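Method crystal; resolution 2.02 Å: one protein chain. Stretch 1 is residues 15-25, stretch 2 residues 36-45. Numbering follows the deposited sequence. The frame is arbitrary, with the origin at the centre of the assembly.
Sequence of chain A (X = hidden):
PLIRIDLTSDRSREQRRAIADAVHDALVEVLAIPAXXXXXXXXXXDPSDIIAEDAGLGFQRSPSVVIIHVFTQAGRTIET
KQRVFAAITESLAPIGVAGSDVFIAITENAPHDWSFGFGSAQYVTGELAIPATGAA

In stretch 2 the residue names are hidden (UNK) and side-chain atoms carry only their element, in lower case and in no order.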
# COMPACT_ATOMS: atom_id res chain seq x y z
N GLN A 15 -12.08 -16.30 11.35
CA GLN A 15 -12.42 -14.95 11.80
C GLN A 15 -11.96 -13.90 10.79
O GLN A 15 -12.68 -12.94 10.52
CB GLN A 15 -11.80 -14.66 13.17
CG GLN A 15 -12.46 -13.50 13.90
CD GLN A 15 -11.74 -13.14 15.18
OE1 GLN A 15 -10.52 -13.27 15.29
NE2 GLN A 15 -12.49 -12.67 16.17
N ARG A 16 -10.76 -14.08 10.24
CA ARG A 16 -10.23 -13.14 9.27
C ARG A 16 -11.20 -13.02 8.11
O ARG A 16 -11.69 -11.94 7.80
CB ARG A 16 -8.89 -13.61 8.72
CG ARG A 16 -7.76 -13.67 9.72
CD ARG A 16 -6.58 -14.41 9.12
NE ARG A 16 -5.68 -14.94 10.13
CZ ARG A 16 -4.74 -15.84 9.89
NH1 ARG A 16 -4.57 -16.33 8.67
NH2 ARG A 16 -3.97 -16.27 10.88
N ARG A 17 -11.46 -14.15 7.47
CA ARG A 17 -12.38 -14.20 6.35
C ARG A 17 -13.68 -13.49 6.71
O ARG A 17 -14.26 -12.78 5.88
CB ARG A 17 -12.64 -15.66 5.95
CG ARG A 17 -13.59 -15.83 4.78
CD ARG A 17 -13.31 -14.83 3.67
NE ARG A 17 -14.42 -14.76 2.73
CZ ARG A 17 -14.38 -15.15 1.46
NH1 ARG A 17 -13.27 -15.65 0.93
NH2 ARG A 17 -15.46 -15.03 0.71
N ALA A 18 -14.14 -13.68 7.94
CA ALA A 18 -15.34 -13.00 8.42
C ALA A 18 -15.11 -11.49 8.52
O ALA A 18 -15.95 -10.70 8.08
CB ALA A 18 -15.77 -13.56 9.77
N ILE A 19 -13.98 -11.10 9.09
CA ILE A 19 -13.58 -9.70 9.10
C ILE A 19 -13.68 -9.14 7.69
O ILE A 19 -14.26 -8.08 7.46
CB ILE A 19 -12.13 -9.52 9.62
CG1 ILE A 19 -12.06 -9.80 11.13
CG2 ILE A 19 -11.63 -8.11 9.34
CD1 ILE A 19 -10.65 -9.84 11.68
N ALA A 20 -13.11 -9.87 6.73
CA ALA A 20 -13.09 -9.43 5.34
C ALA A 20 -14.51 -9.32 4.78
O ALA A 20 -14.82 -8.40 4.03
CB ALA A 20 -12.26 -10.38 4.50
N ASP A 21 -15.36 -10.27 5.15
CA ASP A 21 -16.75 -10.27 4.69
C ASP A 21 -17.49 -9.04 5.21
O ASP A 21 -18.27 -8.42 4.49
CB ASP A 21 -17.47 -11.54 5.16
CG ASP A 21 -17.02 -12.78 4.41
OD1 ASP A 21 -16.69 -12.67 3.21
OD2 ASP A 21 -17.00 -13.86 5.02
N ALA A 22 -17.23 -8.70 6.46
CA ALA A 22 -17.93 -7.60 7.11
C ALA A 22 -17.53 -6.26 6.51
O ALA A 22 -18.37 -5.37 6.35
CB ALA A 22 -17.66 -7.61 8.60
N VAL A 23 -16.26 -6.11 6.19
CA VAL A 23 -15.78 -4.86 5.61
C VAL A 23 -16.38 -4.67 4.22
O VAL A 23 -16.84 -3.58 3.89
CB VAL A 23 -14.24 -4.81 5.54
CG1 VAL A 23 -13.78 -3.56 4.81
CG2 VAL A 23 -13.65 -4.84 6.94
N HIS A 24 -16.39 -5.73 3.42
CA HIS A 24 -16.99 -5.63 2.09
C HIS A 24 -18.46 -5.25 2.19
O HIS A 24 -18.90 -4.30 1.54
CB HIS A 24 -16.86 -6.94 1.31
CG HIS A 24 -17.41 -6.85 -0.08
ND1 HIS A 24 -16.92 -5.96 -1.02
CD2 HIS A 24 -18.42 -7.51 -0.69
CE1 HIS A 24 -17.60 -6.09 -2.14
NE2 HIS A 24 -18.51 -7.03 -1.97
N ASP A 25 -19.22 -5.99 2.99
CA ASP A 25 -20.65 -5.74 3.13
C ASP A 25 -20.92 -4.31 3.59
O ASP A 25 -21.88 -3.69 3.15
CB ASP A 25 -21.28 -6.74 4.11
CG ASP A 25 -21.33 -8.15 3.56
OD1 ASP A 25 -21.13 -8.33 2.34
OD2 ASP A 25 -21.59 -9.09 4.35
N UNK A 36 -20.37 -7.35 -6.36
CA UNK A 36 -19.19 -8.14 -6.68
C UNK A 36 -17.96 -7.26 -6.92
O UNK A 36 -16.96 -7.73 -7.45
c UNK A 36 -19.15 -12.76 -8.18
n UNK A 36 -19.88 -13.03 -7.10
c UNK A 36 -20.58 -10.01 -7.69
n UNK A 36 -18.05 -13.46 -8.41
c UNK A 36 -19.46 -9.01 -7.91
n UNK A 36 -19.52 -11.80 -9.02
c UNK A 36 -20.71 -10.97 -8.86
N UNK A 37 -18.04 -6.00 -6.53
CA UNK A 37 -16.89 -5.12 -6.58
C UNK A 37 -16.04 -5.38 -5.35
O UNK A 37 -15.83 -4.49 -4.52
c UNK A 37 -16.17 -2.71 -6.95
c UNK A 37 -17.32 -3.65 -6.64
o UNK A 37 -15.05 -3.20 -7.19
o UNK A 37 -16.38 -1.48 -6.97
N UNK A 38 -15.56 -6.61 -5.23
CA UNK A 38 -14.81 -7.04 -4.06
C UNK A 38 -13.36 -7.32 -4.42
O UNK A 38 -13.05 -8.22 -5.20
c UNK A 38 -15.43 -8.30 -3.45
c UNK A 38 -15.45 -9.87 -1.47
c UNK A 38 -15.46 -10.88 0.79
n UNK A 38 -14.93 -10.94 2.00
c UNK A 38 -14.74 -8.73 -2.16
n UNK A 38 -14.95 -10.03 -0.11
n UNK A 38 -16.48 -11.66 0.48
N UNK A 39 -12.46 -6.54 -3.84
CA UNK A 39 -11.04 -6.67 -4.10
C UNK A 39 -10.27 -6.42 -2.83
O UNK A 39 -10.17 -5.28 -2.36
c UNK A 39 -13.19 -5.51 -7.99
c UNK A 39 -10.63 -5.72 -5.22
c UNK A 39 -12.50 -5.25 -6.83
c UNK A 39 -10.96 -6.99 -7.35
c UNK A 39 -12.76 -6.51 -8.84
c UNK A 39 -11.37 -5.98 -6.50
c UNK A 39 -11.65 -7.25 -8.51
N UNK A 40 -9.73 -7.49 -2.27
CA UNK A 40 -9.17 -7.46 -0.93
C UNK A 40 -7.89 -8.28 -0.85
O UNK A 40 -7.79 -9.35 -1.46
c UNK A 40 -12.43 -7.85 1.18
n UNK A 40 -13.11 -6.96 1.90
o UNK A 40 -12.54 -9.06 1.36
c UNK A 40 -11.51 -7.30 0.11
c UNK A 40 -10.18 -8.04 0.07
N UNK A 41 -6.93 -7.78 -0.09
CA UNK A 41 -5.72 -8.54 0.21
C UNK A 41 -5.58 -8.68 1.71
O UNK A 41 -5.47 -7.68 2.43
c UNK A 41 -4.58 -7.72 -1.88
c UNK A 41 -3.51 -6.86 -2.50
c UNK A 41 -3.22 -8.67 0.01
c UNK A 41 -4.47 -7.86 -0.36
N UNK A 42 -5.59 -9.92 2.19
CA UNK A 42 -5.45 -10.19 3.62
C UNK A 42 -4.03 -10.61 3.95
O UNK A 42 -3.53 -11.61 3.44
c UNK A 42 -8.37 -9.88 3.34
c UNK A 42 -8.74 -11.97 4.67
c UNK A 42 -6.42 -11.28 4.05
c UNK A 42 -7.82 -10.79 4.43
N UNK A 43 -3.39 -9.84 4.82
CA UNK A 43 -2.07 -10.18 5.30
C UNK A 43 -2.12 -10.36 6.81
O UNK A 43 -2.35 -9.40 7.55
o UNK A 43 -1.13 -8.75 3.57
c UNK A 43 0.37 -9.59 5.26
c UNK A 43 -1.03 -9.09 4.96
N UNK A 44 -1.92 -11.59 7.26
CA UNK A 44 -1.87 -11.88 8.69
C UNK A 44 -0.44 -11.79 9.19
O UNK A 44 0.46 -12.43 8.63
c UNK A 44 -2.46 -13.25 8.97
N UNK A 45 -0.23 -11.00 10.23
CA UNK A 45 1.10 -10.77 10.77
C UNK A 45 1.24 -11.32 12.17
O UNK A 45 0.25 -11.47 12.89
n UNK A 45 0.78 -7.62 7.61
c UNK A 45 1.39 -9.27 10.83
c UNK A 45 0.28 -8.27 8.71
c UNK A 45 1.33 -8.57 9.51
n UNK A 45 2.45 -8.08 8.87
c UNK A 45 2.09 -7.52 7.73

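Position 36 carries seven side-chain atoms: three carbons, a nitrogen, then a carbon bearing two more nitrogens. That guanidinium marks Arg 36. Its CB points away from the helix and the side chain comes no nearer than 6.3 Å, from Arg 36 CB to His 24 NE2, so the contact makes little use of it.

At position 37 two carbons end in a pair of oxygens, and the backbone O lies by His 24 CE1; the carboxylate makes it Asp 37. Here the backbone does the touching: Asp 37 O lies 3.4 Å from His 24 CE1, at the edge of the imidazole and near its plane.

Position 38 repeats the pattern of three carbons, a nitrogen and a carbon with two nitrogens, but extended along the helix, with both terminal nitrogens reaching Asp 21 OD1. It is Arg 38, all trans from chi1 to chi3, and its reach lets a side chain that starts sideways end in a salt bridge. Arg 38 NH2 donates to Asp 21 OD1 at 2.7 Å and Arg 38 NH1 to the same oxygen at 2.9 Å, the carboxylate oxygen sitting at the guanidinium edge. Nearer the backbone, Arg 38 CB packs over the face of the His 24 ring, 3.6 Å from its centroid, a CH-pi contact. His 24 CB in turn lies over one face of the guanidinium.

At position 39 one carbon leads to a ring of six carbons: Phe 39. Its CB points away from the helix, and the ring is buried without touching it.

Three carbons, the last carrying one oxygen and one nitrogen, make position 40 an amide; it points toward the helix, and its nitrogen sits by Ala 20 O. This is Gln 40. Gln 40 NE2 donates to Ala 20 O at 3.1 Å, nearly straight at 165°, although that carbonyl also accepts from His 24 N at 3.2 Å. The other end of the amide is used as well: Gln 40 OE1 accepts from Arg 38 NE at 3.0 Å and from Arg 38 NH2 at 3.1 Å, which ties the two long side chains together.

Position 41 has four carbons, forked at the first with one arm two carbons long: Ile 41, out of reach of the helix.

Position 42 also has four carbons, but forks at the second; it points toward the helix, and one end carbon packs on Ala 20 CB. It is Leu 42, and Leu 42 CD2 meets Ala 20 CB at 3.9 Å.

One carbon bearing an oxygen and a carbon identifies position 43 as Thr 43, turned away.

Position 44 has a single side-chain carbon, which lies over one face of the Arg 16 guanidinium, so it is Ala 44; Ala 44 CB is 3.6 Å from Arg 16 CZ.

At position 45 a carbon leads to a five-membered ring with two nitrogens: His 45, again turned away.

The rule is alternation: 40, 42 and 44 face the helix, while the odd strand positions do not contact it. Small Ala 20 admits both Gln 40 and Leu 42. Asp 21 OD1 also accepts from Arg 17 NE at 3.1 Å, so one acidic oxygen serves two arginines, whose Arg 17 NH2 and Arg 38 NH1 come within 3.5 Å.

Stretch 2 (36-45) RDRFQILTAH
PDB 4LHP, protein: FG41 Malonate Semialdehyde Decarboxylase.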